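Local atomic coordinates of ornithine decarboxylase (PDB entry 4AIB), a protein that probably catalyses the pyridoxal 5'-phosphate-dependent decarboxylation of L-ornithine to putrescine, the entry step of polyamine synthesis, as a homodimer. Residues F267-S272 / L355-M360; T322-S327 / E344-E349; E10-L15 / F28-T33. All coordinates share one frame; numbering follows the deposited sequence.

How the contacts relate
From the N terminus, helix 6-16 runs into a short loop and strand 27-31 turns back against it, closing the small loop of contact 3. The chain then builds the TIM-type barrel and returns in strand 267-281, which pairs with strand 27-31 and, on its other edge, with 354-360 in contact 1. Contact 2, the hairpin of 324-330 and 341-346, is nested inside the loop that contact 1 closes. Contacts 1 and 3 touch through backbone bonds between 267-272 and 28-33, their centres about 9 Å apart, whereas contact 2 meets contact 1 through Met348 and Leu355. All three belong to the same mixed beta sheet and the helix packed on it.

Contact 1 of 3, residues F267-S272 / L355-M360; sequences FHLVSS and LLFPNM
Leu269 lies alongside Phe357, the two side chains running the same way from one face of the sheet, with CD2 of Leu269 4.0 Å from CD1 of Phe357. The pair sits in the mixed beta sheet that accompanies the TIM-type barrel of class-II decarboxylases, where strands 267-281 and 354-360 run antiparallel. Leu269 has CG anti to its backbone N (chi1 -177°), which lays CD2 beside the Phe357 ring, and its CB meets CG of Met360. On this face Trp29 packs against both Leu269 and Met360. The other face carries Val270 and Leu356, crossing obliquely, CG2 of Val270 to CD1 of Leu356 at 3.7 Å; Ala12 and Ile16 of helix 6-16 lie against Val270. Backbone bonds in both directions join Leu269 with Phe357 and Ser271 with Leu355. The N-H of Leu355 points almost straight at O of Ser271 (2.9 Å), and N of Phe357 approaches O of Leu269 nearly along the C=O axis. The chain turns a corner at Pro358 and Asn359, where the His268 ring inserts a side-chain bond; beyond it N of Met360 still bonds to O of Phe267 at 2.8 Å. The imidazole is held at both nitrogens: NE2 is hydrogen-bonded to OD2 of Asp32, consistent with the proton there, while ND1 accepts the N-H of Asn359 at 3.1 Å, almost straight (173°) but with the donor tilted 21° from the ring plane.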
loop_
_atom_site.group_PDB
_atom_site.type_symbol
_atom_site.label_atom_id
_atom_site.label_comp_id
_atom_site.label_asym_id
_atom_site.label_seq_id
_atom_site.Cartn_x
_atom_site.Cartn_y
_atom_site.Cartn_z
ATOM N N PHE A 267 9.308 2.504 -17.265
ATOM C CA PHE A 267 9.578 3.708 -16.484
ATOM C C PHE A 267 10.932 3.680 -15.785
ATOM O O PHE A 267 11.444 2.615 -15.432
ATOM C CB PHE A 267 8.469 3.940 -15.454
ATOM C CG PHE A 267 7.144 4.309 -16.058
ATOM C CD1 PHE A 267 6.857 5.631 -16.386
ATOM C CD2 PHE A 267 6.179 3.336 -16.296
ATOM C CE1 PHE A 267 5.634 5.974 -16.941
ATOM C CE2 PHE A 267 4.955 3.673 -16.853
ATOM C CZ PHE A 267 4.682 4.994 -17.175
ATOM N N HIS A 268 11.506 4.865 -15.597
ATOM C CA HIS A 268 12.738 5.031 -14.839
ATOM C C HIS A 268 12.544 6.114 -13.821
ATOM O O HIS A 268 12.194 7.246 -14.166
ATOM C CB HIS A 268 13.905 5.363 -15.762
ATOM C CG HIS A 268 14.106 4.365 -16.880
ATOM N ND1 HIS A 268 14.599 3.133 -16.668
ATOM C CD2 HIS A 268 13.863 4.462 -18.249
ATOM C CE1 HIS A 268 14.667 2.470 -17.838
ATOM N NE2 HIS A 268 14.217 3.285 -18.804
ATOM N N LEU A 269 12.754 5.771 -12.554
ATOM C CA LEU A 269 12.581 6.718 -11.458
ATOM C C LEU A 269 13.875 7.484 -11.193
ATOM O O LEU A 269 14.943 6.882 -11.082
ATOM C CB LEU A 269 12.113 5.988 -10.193
ATOM C CG LEU A 269 11.793 6.801 -8.933
ATOM C CD1 LEU A 269 10.567 7.683 -9.126
ATOM C CD2 LEU A 269 11.600 5.876 -7.742
ATOM N N VAL A 270 13.769 8.811 -11.108
ATOM C CA VAL A 270 14.910 9.674 -10.788
ATOM C C VAL A 270 14.600 10.480 -9.528
ATOM O O VAL A 270 13.977 11.542 -9.592
ATOM C CB VAL A 270 15.274 10.631 -11.947
ATOM C CG1 VAL A 270 16.605 11.318 -11.676
ATOM C CG2 VAL A 270 15.332 9.889 -13.272
ATOM N N SER A 271 15.045 9.973 -8.384
ATOM C CA SER A 271 14.691 10.561 -7.095
ATOM C C SER A 271 15.763 11.500 -6.542
ATOM O O SER A 271 16.943 11.378 -6.869
ATOM C CB SER A 271 14.356 9.457 -6.090
ATOM O OG SER A 271 13.305 8.641 -6.582
ATOM N N SER A 272 15.331 12.445 -5.711
ATOM C CA SER A 272 16.225 13.423 -5.097
ATOM C C SER A 272 16.482 13.076 -3.633
ATOM O O SER A 272 15.748 12.284 -3.040
ATOM C CB SER A 272 15.622 14.824 -5.201
ATOM O OG SER A 272 14.378 14.885 -4.525
ATOM N N LEU A 355 19.467 10.173 -7.523
ATOM C CA LEU A 355 19.499 8.727 -7.726
ATOM C C LEU A 355 18.595 8.325 -8.882
ATOM O O LEU A 355 17.459 8.784 -8.970
ATOM C CB LEU A 355 19.041 8.000 -6.457
ATOM C CG LEU A 355 20.010 7.694 -5.311
ATOM C CD1 LEU A 355 20.560 8.950 -4.655
ATOM C CD2 LEU A 355 19.307 6.832 -4.275
ATOM N N LEU A 356 19.104 7.472 -9.767
ATOM C CA LEU A 356 18.282 6.879 -10.818
ATOM C C LEU A 356 18.044 5.401 -10.531
ATOM O O LEU A 356 18.991 4.618 -10.435
ATOM C CB LEU A 356 18.918 7.067 -12.203
ATOM C CG LEU A 356 18.417 6.233 -13.396
ATOM C CD1 LEU A 356 17.011 6.627 -13.825
ATOM C CD2 LEU A 356 19.375 6.340 -14.574
ATOM N N PHE A 357 16.774 5.038 -10.379
ATOM C CA PHE A 357 16.374 3.645 -10.230
ATOM C C PHE A 357 15.953 3.114 -11.600
ATOM O O PHE A 357 14.854 3.420 -12.073
ATOM C CB PHE A 357 15.228 3.514 -9.220
ATOM C CG PHE A 357 15.607 3.886 -7.812
ATOM C CD1 PHE A 357 15.525 5.207 -7.379
ATOM C CD2 PHE A 357 16.034 2.915 -6.912
ATOM C CE1 PHE A 357 15.870 5.552 -6.080
ATOM C CE2 PHE A 357 16.381 3.253 -5.612
ATOM C CZ PHE A 357 16.299 4.574 -5.197
ATOM N N PRO A 358 16.834 2.332 -12.254
ATOM C CA PRO A 358 16.561 1.839 -13.602
ATOM C C PRO A 358 15.478 0.768 -13.612
ATOM O O PRO A 358 15.468 -0.113 -12.747
ATOM C CB PRO A 358 17.905 1.236 -14.047
ATOM C CG PRO A 358 18.912 1.694 -13.045
ATOM C CD PRO A 358 18.146 1.870 -11.773
ATOM N N ASN A 359 14.579 0.866 -14.590
ATOM C CA ASN A 359 13.483 -0.085 -14.786
ATOM C C ASN A 359 12.559 -0.224 -13.572
ATOM O O ASN A 359 12.673 -1.171 -12.788
ATOM C CB ASN A 359 14.012 -1.455 -15.241
ATOM C CG ASN A 359 14.965 -1.355 -16.419
ATOM O OD1 ASN A 359 14.691 -0.665 -17.403
ATOM N ND2 ASN A 359 16.089 -2.054 -16.326
ATOM N N MET A 360 11.653 0.740 -13.427
ATOM C CA MET A 360 10.638 0.711 -12.378
ATOM C C MET A 360 9.253 0.596 -13.014
ATOM O O MET A 360 9.119 0.074 -14.120
ATOM C CB MET A 360 10.738 1.958 -11.494
ATOM C CG MET A 360 12.064 2.117 -10.761
ATOM S SD MET A 360 12.354 0.892 -9.469
ATOM C CE MET A 360 11.238 1.461 -8.187
#

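Contact 2 of 3, residues T322-S327 / E344-E349; sequences TKMYES and ELPEME
Glu344, Met324 and Pro346 bury the most surface here. The side chain of Glu344 leaves with CG anti to its backbone N (chi1 -172°) and then bends at chi2, so that it crosses Met324 obliquely and its methylene CG lies 3.6 Å from CB of Met324. The carboxylate is thereby laid along the neighbouring strand, OE2 beside CB of Met324. Met324 in turn bends at chi2 and runs alongside Pro346, both side chains heading the same way; its methyl CE reaches CD of the proline ring at 3.7 Å. Gln316 and Val318, from the loop nearby, touch Pro346 and Met324 respectively. These residues belong to a beta hairpin, strands 324-330 and 341-346, at one side of the mixed sheet, with strand 284-291 next to 324-330. Tyr325 and Leu345 form a hydrogen-bonded antiparallel pair: N of Tyr325 gives to O of Leu345 at 2.9 Å, and N of Leu345 to O of Tyr325 at 3.0 Å. Both donors stand above the carbonyl planes they approach. O of Tyr325 accepts a second bond from OG of Ser327, at 3.2 Å, so the serine hydroxyl folds back on its own strand while resting against CB of Leu345. The Tyr325 ring lies alongside Glu347, with CE2 4.1 Å from CB of Glu347 and the ring and carboxylate planes 53° apart.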
loop_
_atom_site.group_PDB
_atom_site.type_symbol
_atom_site.label_atom_id
_atom_site.label_comp_id
_atom_site.label_asym_id
_atom_site.label_seq_id
_atom_site.Cartn_x
_atom_site.Cartn_y
_atom_site.Cartn_z
ATOM N N THR A 322 36.522 6.697 -5.934
ATOM C CA THR A 322 35.695 7.836 -5.539
ATOM C C THR A 322 35.166 7.640 -4.120
ATOM O O THR A 322 34.154 8.234 -3.742
ATOM C CB THR A 322 34.505 8.037 -6.504
ATOM O OG1 THR A 322 34.865 7.594 -7.815
ATOM C CG2 THR A 322 34.088 9.507 -6.559
ATOM N N LYS A 323 35.863 6.803 -3.349
ATOM C CA LYS A 323 35.510 6.476 -1.960
ATOM C C LYS A 323 34.072 5.963 -1.826
ATOM O O LYS A 323 33.164 6.712 -1.456
ATOM C CB LYS A 323 35.764 7.662 -1.012
ATOM C CG LYS A 323 37.215 8.127 -0.920
ATOM C CD LYS A 323 37.542 9.231 -1.920
ATOM C CE LYS A 323 36.940 10.568 -1.511
ATOM N NZ LYS A 323 37.132 11.610 -2.556
ATOM N N MET A 324 33.878 4.686 -2.137
ATOM C CA MET A 324 32.565 4.057 -2.038
ATOM C C MET A 324 32.244 3.615 -0.613
ATOM O O MET A 324 33.045 2.937 0.034
ATOM C CB MET A 324 32.461 2.872 -3.000
ATOM C CG MET A 324 31.672 3.157 -4.268
ATOM S SD MET A 324 32.387 4.418 -5.337
ATOM C CE MET A 324 31.203 4.393 -6.681
ATOM N N TYR A 325 31.065 4.009 -0.137
ATOM C CA TYR A 325 30.589 3.639 1.195
ATOM C C TYR A 325 29.290 2.842 1.105
ATOM O O TYR A 325 28.482 3.066 0.201
ATOM C CB TYR A 325 30.368 4.889 2.054
ATOM C CG TYR A 325 31.593 5.762 2.225
ATOM C CD1 TYR A 325 32.585 5.433 3.150
ATOM C CD2 TYR A 325 31.754 6.925 1.471
ATOM C CE1 TYR A 325 33.707 6.232 3.311
ATOM C CE2 TYR A 325 32.872 7.731 1.629
ATOM C CZ TYR A 325 33.845 7.380 2.547
ATOM O OH TYR A 325 34.956 8.175 2.706
ATOM N N GLU A 326 29.097 1.914 2.041
ATOM C CA GLU A 326 27.857 1.142 2.120
ATOM C C GLU A 326 26.711 2.058 2.542
ATOM O O GLU A 326 26.634 2.485 3.695
ATOM C CB GLU A 326 28.001 -0.034 3.094
ATOM C CG GLU A 326 26.764 -0.917 3.193
ATOM C CD GLU A 326 26.882 -2.004 4.249
ATOM O OE1 GLU A 326 27.662 -1.835 5.211
ATOM O OE2 GLU A 326 26.187 -3.033 4.116
ATOM N N SER A 327 25.828 2.357 1.593
ATOM C CA SER A 327 24.758 3.323 1.812
ATOM C C SER A 327 23.395 2.663 1.983
ATOM O O SER A 327 23.044 1.740 1.242
ATOM C CB SER A 327 24.718 4.338 0.667
ATOM O OG SER A 327 25.963 5.006 0.534
ATOM N N GLU A 344 26.285 -0.053 -2.466
ATOM C CA GLU A 344 27.578 0.617 -2.467
ATOM C C GLU A 344 27.476 1.901 -3.292
ATOM O O GLU A 344 27.236 1.853 -4.501
ATOM C CB GLU A 344 28.636 -0.323 -3.056
ATOM C CG GLU A 344 30.073 0.165 -2.961
ATOM C CD GLU A 344 30.794 -0.295 -1.704
ATOM O OE1 GLU A 344 30.140 -0.503 -0.657
ATOM O OE2 GLU A 344 32.034 -0.441 -1.765
ATOM N N LEU A 345 27.648 3.044 -2.629
ATOM C CA LEU A 345 27.508 4.353 -3.270
ATOM C C LEU A 345 28.528 5.371 -2.756
ATOM O O LEU A 345 28.917 5.319 -1.590
ATOM C CB LEU A 345 26.090 4.900 -3.060
ATOM C CG LEU A 345 24.972 4.395 -3.977
ATOM C CD1 LEU A 345 23.617 4.636 -3.333
ATOM C CD2 LEU A 345 25.039 5.053 -5.349
ATOM N N PRO A 346 28.956 6.312 -3.624
ATOM C CA PRO A 346 29.858 7.374 -3.169
ATOM C C PRO A 346 29.138 8.350 -2.240
ATOM O O PRO A 346 27.905 8.406 -2.249
ATOM C CB PRO A 346 30.257 8.074 -4.471
ATOM C CG PRO A 346 29.121 7.821 -5.400
ATOM C CD PRO A 346 28.618 6.450 -5.054
ATOM N N GLU A 347 29.898 9.097 -1.441
ATOM C CA GLU A 347 29.321 10.081 -0.527
ATOM C C GLU A 347 28.564 11.149 -1.312
ATOM O O GLU A 347 29.112 11.769 -2.226
ATOM C CB GLU A 347 30.401 10.721 0.352
ATOM C CG GLU A 347 29.851 11.545 1.510
ATOM C CD GLU A 347 30.923 12.316 2.261
ATOM O OE1 GLU A 347 31.876 12.810 1.619
ATOM O OE2 GLU A 347 30.806 12.436 3.499
ATOM N N MET A 348 27.299 11.345 -0.951
ATOM C CA MET A 348 26.418 12.256 -1.673
ATOM C C MET A 348 26.017 13.463 -0.833
ATOM O O MET A 348 26.028 13.408 0.397
ATOM C CB MET A 348 25.173 11.514 -2.166
ATOM C CG MET A 348 25.451 10.498 -3.263
ATOM S SD MET A 348 23.988 9.588 -3.794
ATOM C CE MET A 348 23.753 8.457 -2.424
ATOM N N GLU A 349 25.669 14.552 -1.515
ATOM C CA GLU A 349 25.229 15.782 -0.869
ATOM C C GLU A 349 23.755 16.034 -1.191
ATOM O O GLU A 349 23.397 16.199 -2.360
ATOM C CB GLU A 349 26.097 16.959 -1.326
ATOM C CG GLU A 349 25.834 18.274 -0.604
ATOM C CD GLU A 349 26.736 19.397 -1.084
ATOM O OE1 GLU A 349 27.975 19.245 -1.016
ATOM O OE2 GLU A 349 26.204 20.438 -1.523
#

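Contact 3 of 3, residues E10-L15 / F28-T33; sequences EFALNL and FWIFDT
Ile30 stands at the middle of this interface, pointing at the helix and meeting two of its side chains. Its CG2 methyl touches the edge of the Phe11 ring, 3.8 Å from CD2 of Phe11, as the two side chains pass antiparallel. The CD1 methyl of Ile30, carried out by an extended CG1 branch (chi2 173°), reaches CB of Ala12 at 3.9 Å. Two residues earlier in the strand, Phe28 crosses Leu15 obliquely: CE1 of Phe28 lies 3.6 Å from CD1 of Leu15, and CZ rests against CB of the same leucine. CZ of Phe28, at the ring edge, also points to O of Ala12, 3.9 Å away. The side chains that meet are all apolar, and the one polar atom touched is this carbonyl oxygen. The arrangement is a helix followed by a strand, with helix 6-16 packed on the face of the mixed sheet that carries Phe28, Ile30 and Val270, its 10-15 segment running at 143° to strand 28-31. Within the helix, CD1 of Leu15 also lies 3.6 Å above one face of the Phe11 ring, offset toward the rim. On the strand side, Phe28 and Ile30 both pack on Val270 of strand 267-281, which also shares backbone hydrogen bonds with this strand. Tyr382 of strand 380-383 touches Phe11 and Leu15, and its ring meets that of Phe28 with the planes at about 90°.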
loop_
_atom_site.group_PDB
_atom_site.type_symbol
_atom_site.label_atom_id
_atom_site.label_comp_id
_atom_site.label_asym_id
_atom_site.label_seq_id
_atom_site.Cartn_x
_atom_site.Cartn_y
_atom_site.Cartn_z
ATOM N N GLU A 10 21.705 10.982 -19.634
ATOM C CA GLU A 10 21.856 12.343 -20.152
ATOM C C GLU A 10 20.553 13.139 -20.097
ATOM O O GLU A 10 20.569 14.344 -19.846
ATOM C CB GLU A 10 22.403 12.322 -21.582
ATOM C CG GLU A 10 23.887 11.994 -21.679
ATOM C CD GLU A 10 24.414 12.014 -23.105
ATOM O OE1 GLU A 10 23.851 12.745 -23.951
ATOM O OE2 GLU A 10 25.401 11.300 -23.381
ATOM N N PHE A 11 19.434 12.456 -20.334
ATOM C CA PHE A 11 18.111 13.078 -20.281
ATOM C C PHE A 11 17.715 13.424 -18.846
ATOM O O PHE A 11 17.074 14.450 -18.606
ATOM C CB PHE A 11 17.062 12.167 -20.932
ATOM C CG PHE A 11 15.660 12.716 -20.898
ATOM C CD1 PHE A 11 15.352 13.931 -21.507
ATOM C CD2 PHE A 11 14.641 12.008 -20.271
ATOM C CE1 PHE A 11 14.058 14.431 -21.480
ATOM C CE2 PHE A 11 13.344 12.501 -20.244
ATOM C CZ PHE A 11 13.052 13.714 -20.848
ATOM N N ALA A 12 18.106 12.567 -17.904
ATOM C CA ALA A 12 17.863 12.803 -16.483
ATOM C C ALA A 12 18.659 14.008 -15.983
ATOM O O ALA A 12 18.111 14.877 -15.304
ATOM C CB ALA A 12 18.197 11.562 -15.668
ATOM N N LEU A 13 19.943 14.056 -16.342
ATOM C CA LEU A 13 20.842 15.149 -15.957
ATOM C C LEU A 13 20.410 16.506 -16.513
ATOM O O LEU A 13 20.530 17.530 -15.833
ATOM C CB LEU A 13 22.277 14.845 -16.395
ATOM C CG LEU A 13 23.132 13.962 -15.484
ATOM C CD1 LEU A 13 24.280 13.334 -16.261
ATOM C CD2 LEU A 13 23.652 14.745 -14.284
ATOM N N ASN A 14 19.917 16.503 -17.752
ATOM C CA ASN A 14 19.401 17.708 -18.398
ATOM C C ASN A 14 18.164 18.241 -17.669
ATOM O O ASN A 14 17.924 19.450 -17.632
ATOM C CB ASN A 14 19.078 17.421 -19.867
ATOM C CG ASN A 14 19.088 18.672 -20.728
ATOM O OD1 ASN A 14 18.253 19.564 -20.568
ATOM N ND2 ASN A 14 20.029 18.734 -21.664
ATOM N N LEU A 15 17.393 17.327 -17.083
ATOM C CA LEU A 15 16.209 17.689 -16.308
ATOM C C LEU A 15 16.547 18.110 -14.876
ATOM O O LEU A 15 15.895 18.997 -14.325
ATOM C CB LEU A 15 15.191 16.544 -16.303
ATOM C CG LEU A 15 14.383 16.310 -17.583
ATOM C CD1 LEU A 15 13.726 14.941 -17.542
ATOM C CD2 LEU A 15 13.340 17.398 -17.803
ATOM N N PHE A 28 11.070 12.391 -10.291
ATOM C CA PHE A 28 10.338 12.382 -11.556
ATOM C C PHE A 28 10.545 11.083 -12.334
ATOM O O PHE A 28 11.577 10.423 -12.195
ATOM C CB PHE A 28 10.692 13.607 -12.418
ATOM C CG PHE A 28 12.132 13.664 -12.851
ATOM C CD1 PHE A 28 12.543 13.060 -14.037
ATOM C CD2 PHE A 28 13.077 14.340 -12.086
ATOM C CE1 PHE A 28 13.867 13.116 -14.441
ATOM C CE2 PHE A 28 14.403 14.401 -12.487
ATOM C CZ PHE A 28 14.798 13.791 -13.668
ATOM N N TRP A 29 9.554 10.729 -13.149
ATOM C CA TRP A 29 9.595 9.509 -13.951
ATOM C C TRP A 29 10.048 9.781 -15.356
ATOM O O TRP A 29 9.744 10.833 -15.922
ATOM C CB TRP A 29 8.223 8.848 -13.978
ATOM C CG TRP A 29 7.744 8.359 -12.631
ATOM C CD1 TRP A 29 6.947 9.041 -11.714
ATOM C CD2 TRP A 29 8.010 7.056 -12.008
ATOM N NE1 TRP A 29 6.713 8.272 -10.600
ATOM C CE2 TRP A 29 7.319 7.072 -10.711
ATOM C CE3 TRP A 29 8.723 5.921 -12.377
ATOM C CZ2 TRP A 29 7.359 5.989 -9.843
ATOM C CZ3 TRP A 29 8.755 4.836 -11.493
ATOM C CH2 TRP A 29 8.088 4.871 -10.258
ATOM N N ILE A 30 10.786 8.834 -15.933
ATOM C CA ILE A 30 11.168 8.898 -17.342
ATOM C C ILE A 30 10.497 7.760 -18.107
ATOM O O ILE A 30 10.735 6.583 -17.825
ATOM C CB ILE A 30 12.702 8.865 -17.546
ATOM C CG1 ILE A 30 13.354 10.111 -16.932
ATOM C CG2 ILE A 30 13.045 8.766 -19.029
ATOM C CD1 ILE A 30 14.871 10.092 -16.936
ATOM N N PHE A 31 9.651 8.123 -19.068
ATOM C CA PHE A 31 8.916 7.145 -19.862
ATOM C C PHE A 31 9.741 6.665 -21.055
ATOM O O PHE A 31 9.906 7.384 -22.045
ATOM C CB PHE A 31 7.565 7.719 -20.311
ATOM C CG PHE A 31 6.679 6.723 -21.009
ATOM C CD1 PHE A 31 6.256 5.567 -20.360
ATOM C CD2 PHE A 31 6.254 6.949 -22.313
ATOM C CE1 PHE A 31 5.437 4.651 -21.002
ATOM C CE2 PHE A 31 5.434 6.037 -22.961
ATOM C CZ PHE A 31 5.025 4.886 -22.304
ATOM N N ASP A 32 10.264 5.447 -20.940
ATOM C CA ASP A 32 11.081 4.837 -21.985
ATOM C C ASP A 32 10.182 4.163 -23.017
ATOM O O ASP A 32 9.785 3.007 -22.853
ATOM C CB ASP A 32 12.062 3.826 -21.375
ATOM C CG ASP A 32 13.228 3.494 -22.300
ATOM O OD1 ASP A 32 13.177 3.828 -23.503
ATOM O OD2 ASP A 32 14.208 2.889 -21.814
ATOM N N THR A 33 9.864 4.901 -24.078
ATOM C CA THR A 33 8.978 4.418 -25.137
ATOM C C THR A 33 9.606 3.249 -25.898
ATOM O O THR A 33 8.923 2.273 -26.215
ATOM C CB THR A 33 8.606 5.548 -26.120
ATOM O OG1 THR A 33 8.378 6.763 -25.398
ATOM C CG2 THR A 33 7.362 5.194 -26.919
#